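Long-range contacts in endonuclease IV (Thermus thermophilus, PDB 3AAM), which cleaves the DNA backbone at apurinic and apyrimidinic sites during base excision repair, leaving a 3'-hydroxyl group and a 5'-terminal sugar phosphate: residues Cys171-Gly177 and Gly213-His219; Pro109-Pro114 and Gly145-Gly149; Ala220-Gln224 and Trp258-Phe263; Val135-Asn140 and Pro163-Asp169. All blocks are in the same frame, centred on the assembly; numbering follows the deposited sequence.

Interaction 1: Cys171-Gly177 and Gly213-His219. With MN (manganese (II) ion), chain B.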
# COMPACT_ATOMS: atom_id res chain seq x y z
N CYS A 171 1.06 8.68 6.87
CA CYS A 171 2.36 9.15 7.35
C CYS A 171 2.95 10.05 6.28
O CYS A 171 3.42 11.15 6.56
CB CYS A 171 3.31 7.97 7.60
SG CYS A 171 5.00 8.44 8.06
N HIS A 172 2.91 9.58 5.04
CA HIS A 172 3.44 10.36 3.92
C HIS A 172 2.71 11.70 3.81
O HIS A 172 3.34 12.74 3.61
CB HIS A 172 3.27 9.60 2.61
CG HIS A 172 4.07 8.34 2.53
ND1 HIS A 172 4.03 7.50 1.44
CD2 HIS A 172 4.93 7.77 3.41
CE1 HIS A 172 4.83 6.47 1.65
NE2 HIS A 172 5.39 6.61 2.84
N ALA A 173 1.39 11.66 3.93
CA ALA A 173 0.58 12.87 3.83
C ALA A 173 0.96 13.87 4.91
O ALA A 173 1.14 15.06 4.64
CB ALA A 173 -0.91 12.52 3.95
N TYR A 174 1.11 13.38 6.14
CA TYR A 174 1.47 14.24 7.26
C TYR A 174 2.84 14.87 6.99
O TYR A 174 3.02 16.08 7.16
CB TYR A 174 1.51 13.42 8.55
CG TYR A 174 1.58 14.24 9.81
CD1 TYR A 174 0.55 15.13 10.15
CD2 TYR A 174 2.66 14.14 10.68
CE1 TYR A 174 0.61 15.89 11.31
CE2 TYR A 174 2.73 14.89 11.85
CZ TYR A 174 1.69 15.76 12.16
OH TYR A 174 1.75 16.51 13.31
N ALA A 175 3.80 14.05 6.58
CA ALA A 175 5.14 14.53 6.30
C ALA A 175 5.16 15.55 5.17
O ALA A 175 6.01 16.43 5.13
CB ALA A 175 6.06 13.36 5.96
N ALA A 176 4.20 15.44 4.26
CA ALA A 176 4.12 16.35 3.13
C ALA A 176 3.46 17.69 3.47
O ALA A 176 3.62 18.66 2.73
CB ALA A 176 3.37 15.69 1.98
N GLY A 177 2.72 17.73 4.57
CA GLY A 177 2.07 18.97 4.96
C GLY A 177 0.57 18.87 5.20
O GLY A 177 -0.06 19.86 5.57
N GLY A 213 4.75 18.34 7.71
CA GLY A 213 5.55 18.95 6.66
C GLY A 213 7.05 18.80 6.80
O GLY A 213 7.81 19.52 6.15
N SER A 214 7.49 17.86 7.62
CA SER A 214 8.92 17.63 7.84
C SER A 214 9.60 16.88 6.70
O SER A 214 10.84 16.83 6.64
CB SER A 214 9.13 16.85 9.14
OG SER A 214 8.59 15.54 9.04
N ARG A 215 8.80 16.30 5.81
CA ARG A 215 9.33 15.54 4.68
C ARG A 215 10.02 14.26 5.14
O ARG A 215 10.69 13.59 4.36
CB ARG A 215 10.30 16.38 3.86
CG ARG A 215 9.65 17.24 2.77
CD ARG A 215 8.56 18.14 3.31
NE ARG A 215 8.15 19.15 2.32
CZ ARG A 215 7.60 18.88 1.14
NH1 ARG A 215 7.38 17.62 0.78
NH2 ARG A 215 7.28 19.87 0.32
N VAL A 216 9.86 13.92 6.42
CA VAL A 216 10.45 12.71 6.97
C VAL A 216 9.46 11.56 6.81
O VAL A 216 8.29 11.68 7.18
CB VAL A 216 10.78 12.88 8.47
CG1 VAL A 216 11.21 11.55 9.07
CG2 VAL A 216 11.89 13.91 8.64
N ASP A 217 9.93 10.46 6.23
CA ASP A 217 9.10 9.27 6.01
C ASP A 217 9.57 8.19 6.97
O ASP A 217 10.43 7.38 6.63
CB ASP A 217 9.24 8.79 4.56
CG ASP A 217 8.40 7.56 4.27
OD1 ASP A 217 7.60 7.14 5.13
OD2 ASP A 217 8.52 7.00 3.16
N HIS A 218 9.00 8.18 8.17
CA HIS A 218 9.37 7.22 9.21
C HIS A 218 8.08 6.75 9.89
O HIS A 218 7.52 7.45 10.73
CB HIS A 218 10.30 7.92 10.20
CG HIS A 218 10.95 7.01 11.18
ND1 HIS A 218 11.93 7.44 12.06
CD2 HIS A 218 10.78 5.69 11.43
CE1 HIS A 218 12.33 6.42 12.80
NE2 HIS A 218 11.64 5.35 12.45
N HIS A 219 7.61 5.56 9.51
CA HIS A 219 6.38 5.01 10.07
C HIS A 219 6.47 4.73 11.56
O HIS A 219 7.55 4.42 12.08
CB HIS A 219 6.00 3.70 9.38
CG HIS A 219 5.95 3.77 7.88
ND1 HIS A 219 5.72 2.66 7.10
CD2 HIS A 219 6.13 4.81 7.02
CE1 HIS A 219 5.76 3.01 5.82
NE2 HIS A 219 6.01 4.30 5.75
MN MN B . 6.87 5.27 3.87
O HOH W 1 8.99 4.06 4.45
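Ala175, near the end of helix 170-176, is pressed closely into the loop 213-219, and the small methyl of alanine suits a place where its CB lies 3.0 Å from Val216 O. Around it the fit is made by backbone. Gly213 N gives an almost straight bond (177°) to Tyr174 O, in the carbonyl plane, and that oxygen also accepts from Gly177 N of the Schellman motif that ends the helix. Arg215 N reaches Ala175 O over 2.9 Å, tilted from the carbonyl plane. Gly177 and Gly213 both have positive phi, which favours glycine, and their CA atoms are 3.9 Å apart. At the other end of the contact the two segments meet through a manganese ion, at the C-terminal mouth of the TIM barrel where enzymes of this fold keep their active sites. His172 NE2 binds the metal at 2.2 Å and His219 NE2 at 2.3 Å, while Asp217 grips it with both oxygens, OD1 at 2.4 Å. The carboxylate stands nearly perpendicular (85°) to the His172 ring. Asp217 CG lies anti to the backbone N (chi1 -180°), which carries the carboxylate in from the exposed loop to the ion. Each imidazole is steadied through its other nitrogen: His172 ND1 by Asn140 O, His219 ND1 by Glu248 O. Water 1 and one further ligand complete the shell. The solvent side is looser: Val216 and His218 are exposed, and Ala176 O lies over one face of the Arg215 guanidinium, 4.3 Å above its plane, while NH1 bonds Ala142 O.

Interaction 2: Pro109-Pro114 and Gly145-Gly149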
# COMPACT_ATOMS: atom_id res chain seq x y z
N PRO A 109 5.57 6.28 -6.12
CA PRO A 109 5.83 6.94 -7.41
C PRO A 109 7.28 6.99 -7.86
O PRO A 109 7.58 6.80 -9.04
CB PRO A 109 5.26 8.34 -7.20
CG PRO A 109 4.16 8.12 -6.24
CD PRO A 109 4.77 7.16 -5.25
N GLY A 110 8.18 7.25 -6.92
CA GLY A 110 9.59 7.36 -7.25
C GLY A 110 10.00 8.82 -7.26
O GLY A 110 9.28 9.67 -6.72
N SER A 111 11.14 9.12 -7.86
CA SER A 111 11.63 10.49 -7.91
C SER A 111 12.05 10.90 -9.32
O SER A 111 12.70 10.13 -10.03
CB SER A 111 12.82 10.67 -6.95
OG SER A 111 13.84 9.72 -7.23
N GLY A 112 11.67 12.11 -9.70
CA GLY A 112 11.99 12.62 -11.03
C GLY A 112 10.81 13.36 -11.63
O GLY A 112 9.99 13.93 -10.91
N ARG A 113 10.72 13.36 -12.96
CA ARG A 113 9.63 14.03 -13.65
C ARG A 113 8.34 13.22 -13.47
O ARG A 113 8.34 12.01 -13.65
CB ARG A 113 9.92 14.13 -15.15
CG ARG A 113 11.14 14.97 -15.50
CD ARG A 113 11.37 15.02 -17.01
NE ARG A 113 11.79 13.74 -17.57
CZ ARG A 113 11.01 12.93 -18.28
NH1 ARG A 113 9.76 13.26 -18.53
NH2 ARG A 113 11.50 11.79 -18.75
N PRO A 114 7.23 13.89 -13.10
CA PRO A 114 5.99 13.14 -12.93
C PRO A 114 5.61 12.40 -14.22
O PRO A 114 5.07 11.30 -14.18
CB PRO A 114 4.98 14.23 -12.58
CG PRO A 114 5.82 15.20 -11.79
CD PRO A 114 7.08 15.28 -12.64
N GLY A 145 12.86 17.06 -2.10
CA GLY A 145 13.78 16.64 -3.13
C GLY A 145 13.07 16.62 -4.47
O GLY A 145 12.50 17.62 -4.89
N GLU A 146 13.09 15.47 -5.14
CA GLU A 146 12.43 15.34 -6.43
C GLU A 146 11.37 14.24 -6.37
O GLU A 146 10.97 13.70 -7.40
CB GLU A 146 13.46 15.04 -7.51
CG GLU A 146 14.64 16.01 -7.51
CD GLU A 146 15.61 15.77 -8.65
OE1 GLU A 146 15.96 14.60 -8.89
OE2 GLU A 146 16.03 16.75 -9.30
N LYS A 147 10.93 13.91 -5.16
CA LYS A 147 9.92 12.89 -4.98
C LYS A 147 8.60 13.31 -5.62
O LYS A 147 8.17 14.45 -5.49
CB LYS A 147 9.68 12.60 -3.49
CG LYS A 147 10.76 11.77 -2.83
CD LYS A 147 10.35 11.33 -1.44
CE LYS A 147 11.42 10.48 -0.78
NZ LYS A 147 12.71 11.21 -0.67
N VAL A 148 7.98 12.37 -6.32
CA VAL A 148 6.72 12.60 -7.00
C VAL A 148 5.53 12.19 -6.12
O VAL A 148 5.66 11.33 -5.26
CB VAL A 148 6.66 11.79 -8.32
CG1 VAL A 148 5.28 11.86 -8.94
CG2 VAL A 148 7.70 12.33 -9.30
N GLY A 149 4.39 12.84 -6.34
CA GLY A 149 3.19 12.49 -5.59
C GLY A 149 2.94 13.04 -4.20
O GLY A 149 2.18 12.44 -3.44
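With CG1 anti to the backbone N (chi1 172°), Val148 fits its two methyls into the bend of loop 109-114, CG1 beside the Pro109 ring and CG2 against Gly112 O. The contact joins two loops of the TIM barrel, those that follow strands 104-107 and 135-139 at the C-terminal end of the sheet, and it does so by a single beta bridge between Ser111 and Lys147. Two backbone bonds flank this pair. Val148 N points almost straight (173°) at Gly110 O over 3.0 Å, and Gly112 N reaches Glu146 O over 2.9 Å, tilted from the carbonyl plane. Ser111 CA adds a C-H...O contact to that same Glu146 oxygen. Gly110 and Gly112 adopt positive phi, at which any CB would be forced against the preceding carbonyl oxygen; they let the chain bend round the valine. Gly149 also has positive phi, and a CB there would crowd the Pro109 ring. The CB of Lys147 is directed away from the 109-114 loop, and the side chain runs to about 6 Å from that of Asp217, nearest atoms. Val148 O takes a hydrogen bond from Thr141 OG1. Helix 152-159 closes over the valine through Glu154 and Leu158. Val148, buried, fills the angle as a compact branched residue should, its CB 3.9 Å from Pro109 CB, its CG2 4.2 Å from Pro114 CG and, closer still, 3.2 Å from Gly112 O.

Interaction 3: Ala220-Gln224 and Trp258-Phe263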
# COMPACT_ATOMS: atom_id res chain seq x y z
N ALA A 220 5.33 4.82 12.23
CA ALA A 220 5.23 4.54 13.66
C ALA A 220 3.96 3.73 13.89
O ALA A 220 2.99 3.86 13.14
CB ALA A 220 5.18 5.84 14.46
N HIS A 221 3.99 2.88 14.92
CA HIS A 221 2.83 2.06 15.27
C HIS A 221 1.66 2.96 15.64
O HIS A 221 1.83 4.16 15.89
CB HIS A 221 3.16 1.17 16.48
CG HIS A 221 4.27 0.21 16.26
ND1 HIS A 221 4.24 -0.75 15.26
CD2 HIS A 221 5.44 0.03 16.91
CE1 HIS A 221 5.35 -1.47 15.31
NE2 HIS A 221 6.09 -1.02 16.31
N LEU A 222 0.46 2.38 15.67
CA LEU A 222 -0.73 3.15 16.03
C LEU A 222 -0.55 3.74 17.42
O LEU A 222 -0.06 3.07 18.34
CB LEU A 222 -1.97 2.26 15.97
CG LEU A 222 -2.21 1.61 14.61
CD1 LEU A 222 -3.42 0.70 14.69
CD2 LEU A 222 -2.40 2.68 13.54
N LEU A 223 -0.94 5.01 17.57
CA LEU A 223 -0.84 5.75 18.82
C LEU A 223 0.59 6.04 19.28
O LEU A 223 0.79 6.63 20.34
CB LEU A 223 -1.59 5.04 19.95
CG LEU A 223 -3.11 4.89 19.79
CD1 LEU A 223 -3.72 4.36 21.09
CD2 LEU A 223 -3.73 6.24 19.44
N GLN A 224 1.58 5.64 18.49
CA GLN A 224 2.98 5.87 18.87
C GLN A 224 3.68 6.97 18.07
O GLN A 224 4.88 7.20 18.25
CB GLN A 224 3.77 4.57 18.76
CG GLN A 224 3.36 3.52 19.79
CD GLN A 224 4.24 2.30 19.75
OE1 GLN A 224 5.38 2.35 19.28
NE2 GLN A 224 3.73 1.18 20.27
N TRP A 258 -0.14 -4.93 20.31
CA TRP A 258 -0.42 -3.51 20.52
C TRP A 258 -1.29 -2.97 19.39
O TRP A 258 -2.37 -2.41 19.62
CB TRP A 258 0.90 -2.72 20.58
CG TRP A 258 0.74 -1.21 20.65
CD1 TRP A 258 0.31 -0.38 19.65
CD2 TRP A 258 1.03 -0.36 21.77
NE1 TRP A 258 0.32 0.92 20.07
CE2 TRP A 258 0.75 0.97 21.37
CE3 TRP A 258 1.50 -0.59 23.07
CZ2 TRP A 258 0.92 2.06 22.23
CZ3 TRP A 258 1.67 0.49 23.92
CH2 TRP A 258 1.38 1.80 23.50
N ASN A 259 -0.83 -3.14 18.16
CA ASN A 259 -1.57 -2.64 17.01
C ASN A 259 -2.95 -3.26 16.85
O ASN A 259 -3.90 -2.57 16.50
CB ASN A 259 -0.73 -2.83 15.75
CG ASN A 259 0.49 -1.93 15.74
OD1 ASN A 259 1.60 -2.37 15.43
ND2 ASN A 259 0.29 -0.66 16.07
N LEU A 260 -3.07 -4.57 17.08
CA LEU A 260 -4.37 -5.21 16.95
C LEU A 260 -5.35 -4.71 18.01
O LEU A 260 -6.53 -4.53 17.74
CB LEU A 260 -4.23 -6.74 17.03
CG LEU A 260 -3.55 -7.37 15.81
CD1 LEU A 260 -3.34 -8.86 16.05
CD2 LEU A 260 -4.41 -7.15 14.57
N ARG A 261 -4.84 -4.48 19.22
CA ARG A 261 -5.70 -3.98 20.28
C ARG A 261 -6.22 -2.58 19.94
O ARG A 261 -7.37 -2.26 20.22
CB ARG A 261 -4.95 -3.99 21.62
CG ARG A 261 -4.93 -5.38 22.27
CD ARG A 261 -3.79 -5.53 23.27
NE ARG A 261 -3.83 -4.50 24.30
CZ ARG A 261 -4.56 -4.55 25.40
NH1 ARG A 261 -5.34 -5.59 25.65
NH2 ARG A 261 -4.52 -3.54 26.27
N VAL A 262 -5.39 -1.76 19.30
CA VAL A 262 -5.83 -0.42 18.92
C VAL A 262 -6.82 -0.50 17.75
O VAL A 262 -7.87 0.15 17.78
CB VAL A 262 -4.62 0.47 18.56
CG1 VAL A 262 -5.11 1.85 18.12
CG2 VAL A 262 -3.71 0.61 19.77
N PHE A 263 -6.51 -1.29 16.72
CA PHE A 263 -7.41 -1.44 15.57
C PHE A 263 -8.78 -1.90 16.04
O PHE A 263 -9.80 -1.36 15.64
CB PHE A 263 -6.88 -2.50 14.59
CG PHE A 263 -6.07 -1.94 13.45
CD1 PHE A 263 -6.57 -0.92 12.65
CD2 PHE A 263 -4.83 -2.49 13.14
CE1 PHE A 263 -5.84 -0.46 11.55
CE2 PHE A 263 -4.09 -2.04 12.05
CZ PHE A 263 -4.59 -1.03 11.25
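A type II beta turn, His221 to Gln224, sits between the short strand 219-220 and helix 230-235 of the TIM barrel and packs on the last outer helix, 253-267. Leu222 lies at the heart of the contact. Its CD1 is set over the centre of the Phe263 ring, 3.7 Å above the plane, in a CH-pi contact, and the ring is in turn met by Tyr4 and Phe235. CB of the same leucine touches Val262 CG1 at 3.8 Å. Beside it Leu223 brings CD1 to 4.0 Å from Val262 CG2, so the beta-branched valine serves both leucines. Leu223 occupies the third turn position with positive phi, a place glycine takes more easily. The polar half belongs to Trp258, whose CG lies anti to the backbone N (chi1 174°) and which thereby swings the indole out toward the turn. NE1 donates to Leu222 O over 2.8 Å (166°), with the oxygen close to the ring plane. Gln224 comes from the opposite direction and holds its amide nearly upright (85°) on the indole. Between turn and helix lies the buried Asn259 side chain, wedged against Leu222 and the CB and ring of His221. Cutting this residue back to alanine is likely to open a gap beside Leu222 and let the His221 ring shift. His221 ND1 is hydrogen-bonded to Thr249 OG1. Gln224 NE2 stands over one face of the indole, 3.2 Å from Trp258 CE2.

Interaction 4: Val135-Asn140 and Pro163-Asp169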
# COMPACT_ATOMS: atom_id res chain seq x y z
N VAL A 135 -5.30 -4.27 -10.00
CA VAL A 135 -5.27 -2.83 -10.13
C VAL A 135 -3.99 -2.28 -9.49
O VAL A 135 -3.65 -2.64 -8.37
CB VAL A 135 -6.48 -2.18 -9.42
CG1 VAL A 135 -6.39 -0.66 -9.51
CG2 VAL A 135 -7.78 -2.69 -10.05
N LEU A 136 -3.29 -1.42 -10.22
CA LEU A 136 -2.06 -0.81 -9.72
C LEU A 136 -2.41 0.47 -8.97
O LEU A 136 -3.13 1.32 -9.48
CB LEU A 136 -1.10 -0.50 -10.87
CG LEU A 136 0.23 0.18 -10.53
CD1 LEU A 136 1.05 -0.67 -9.58
CD2 LEU A 136 1.00 0.42 -11.82
N LEU A 137 -1.89 0.59 -7.75
CA LEU A 137 -2.14 1.74 -6.90
C LEU A 137 -0.86 2.54 -6.71
O LEU A 137 0.20 1.96 -6.47
CB LEU A 137 -2.64 1.28 -5.52
CG LEU A 137 -3.87 0.39 -5.48
CD1 LEU A 137 -4.22 0.05 -4.04
CD2 LEU A 137 -5.03 1.11 -6.16
N VAL A 138 -0.96 3.86 -6.82
CA VAL A 138 0.20 4.72 -6.61
C VAL A 138 -0.02 5.43 -5.28
O VAL A 138 -1.11 5.92 -5.00
CB VAL A 138 0.36 5.76 -7.74
CG1 VAL A 138 0.71 5.06 -9.04
CG2 VAL A 138 -0.92 6.58 -7.90
N GLU A 139 1.02 5.46 -4.45
CA GLU A 139 0.93 6.09 -3.14
C GLU A 139 1.33 7.56 -3.18
O GLU A 139 2.13 7.97 -4.01
CB GLU A 139 1.85 5.40 -2.13
CG GLU A 139 2.07 3.92 -2.34
CD GLU A 139 3.13 3.33 -1.41
OE1 GLU A 139 4.15 4.00 -1.14
OE2 GLU A 139 2.94 2.18 -0.95
N ASN A 140 0.76 8.34 -2.27
CA ASN A 140 1.16 9.74 -2.16
C ASN A 140 2.45 9.63 -1.36
O ASN A 140 2.67 8.63 -0.66
CB ASN A 140 0.12 10.56 -1.40
CG ASN A 140 -0.19 9.99 -0.03
OD1 ASN A 140 -0.73 8.89 0.08
ND2 ASN A 140 0.15 10.74 1.01
N PRO A 163 -5.94 3.16 -15.76
CA PRO A 163 -6.70 2.31 -14.85
C PRO A 163 -6.06 2.34 -13.46
O PRO A 163 -6.43 1.57 -12.58
CB PRO A 163 -6.61 0.94 -15.49
CG PRO A 163 -5.21 0.95 -16.04
CD PRO A 163 -5.11 2.33 -16.66
N LEU A 164 -5.08 3.23 -13.27
CA LEU A 164 -4.40 3.36 -11.99
C LEU A 164 -5.32 3.96 -10.95
O LEU A 164 -6.20 4.76 -11.26
CB LEU A 164 -3.17 4.27 -12.12
CG LEU A 164 -2.05 3.90 -13.09
CD1 LEU A 164 -1.06 5.06 -13.20
CD2 LEU A 164 -1.35 2.65 -12.58
N GLN A 165 -5.12 3.55 -9.70
CA GLN A 165 -5.89 4.11 -8.60
C GLN A 165 -4.90 4.55 -7.54
O GLN A 165 -3.69 4.46 -7.75
CB GLN A 165 -6.90 3.10 -8.07
CG GLN A 165 -8.10 2.96 -9.01
CD GLN A 165 -9.22 2.12 -8.44
OE1 GLN A 165 -9.67 2.34 -7.32
NE2 GLN A 165 -9.68 1.14 -9.22
N VAL A 166 -5.40 5.01 -6.40
CA VAL A 166 -4.51 5.54 -5.37
C VAL A 166 -4.54 4.86 -4.01
O VAL A 166 -5.57 4.35 -3.58
CB VAL A 166 -4.82 7.05 -5.17
CG1 VAL A 166 -4.09 7.60 -3.94
CG2 VAL A 166 -4.44 7.83 -6.41
N CYS A 167 -3.39 4.86 -3.36
CA CYS A 167 -3.26 4.34 -2.01
C CYS A 167 -2.85 5.53 -1.15
O CYS A 167 -1.80 6.14 -1.38
CB CYS A 167 -2.19 3.25 -1.90
SG CYS A 167 -1.83 2.80 -0.18
N LEU A 168 -3.67 5.87 -0.17
CA LEU A 168 -3.35 6.98 0.71
C LEU A 168 -2.50 6.50 1.88
O LEU A 168 -2.88 5.56 2.58
CB LEU A 168 -4.62 7.60 1.28
CG LEU A 168 -4.41 8.50 2.50
CD1 LEU A 168 -3.67 9.77 2.08
CD2 LEU A 168 -5.75 8.83 3.13
N ASP A 169 -1.34 7.13 2.07
CA ASP A 169 -0.49 6.80 3.21
C ASP A 169 -0.56 8.03 4.10
O ASP A 169 -0.14 9.12 3.72
CB ASP A 169 0.95 6.52 2.79
CG ASP A 169 1.82 6.10 3.96
OD1 ASP A 169 1.88 6.85 4.96
OD2 ASP A 169 2.44 5.01 3.90
O HOH W 2 -4.27 -0.31 -12.68
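Gln165 and Asn140 bury the most surface here, at opposite ends of the parallel pairing of strands 135-139 and 165-169, with Cys167 close behind. Gln165 uses both backbone groups: its N donates to Leu136 O and its O accepts from Val138 N. Leu137 CD2 presses on Gln165 CB at 3.3 Å, and the extended glutamine chain runs on past Val135, whose CG1 lies 3.8 Å from Gln165 NE2. Two strand positions on, Cys167 N bonds Val138 O from above the carbonyl plane. The small CB of Cys167 meets Leu137 CB at 4.1 Å on the face that also carries Glu139, turned to His204 of strand 202-208. Val138 and Val166 point to the other face, where they are covered by helix 152-159, the helix of this beta-alpha-beta unit of the TIM barrel. Asn140 continues the ladder with its side chain. Its CG sits between the backbone N and the carbonyl carbon (chi1 55°), folding the amide across to the partner strand. OD1 takes the Asp169 N-H over 2.7 Å on a lone pair, nearly straight (169°), while ND2 gives a bond of 3.2 Å to Asp169 O. A leucine in place of Asn140 would probably leave the buried N and O of Asp169 without these mates and loosen the C-terminal end of the strand pair. Asp169 OD1 caps the following helix at His172 N. The asparagine amide thus fixes the strand end while its backbone O holds the metal ligand His172, consistent with a second-shell part in positioning it.

In the fold
All four contacts belong to one TIM barrel. Interactions 2 and 4 come first and alternate along the chain, since the loop 109-114 meets the loop after strand 135-139, which itself pairs with strand 165-169; their centres lie about 15 Å apart and they touch where Pro109 packs on Glu139. Helix 170-176 of interaction 1 continues directly from strand 165-169, and the two contacts, centres about 17 Å apart, meet at His172 and Asn140. Interaction 3 follows interaction 1 in sequence, centres about 18 Å apart, and joins the last outer helix. Interaction 4 lies deepest, about 8 Å from the chain centre to its own, the others at 16 to 18 Å; interactions 2 and 3 hold no metal ligand.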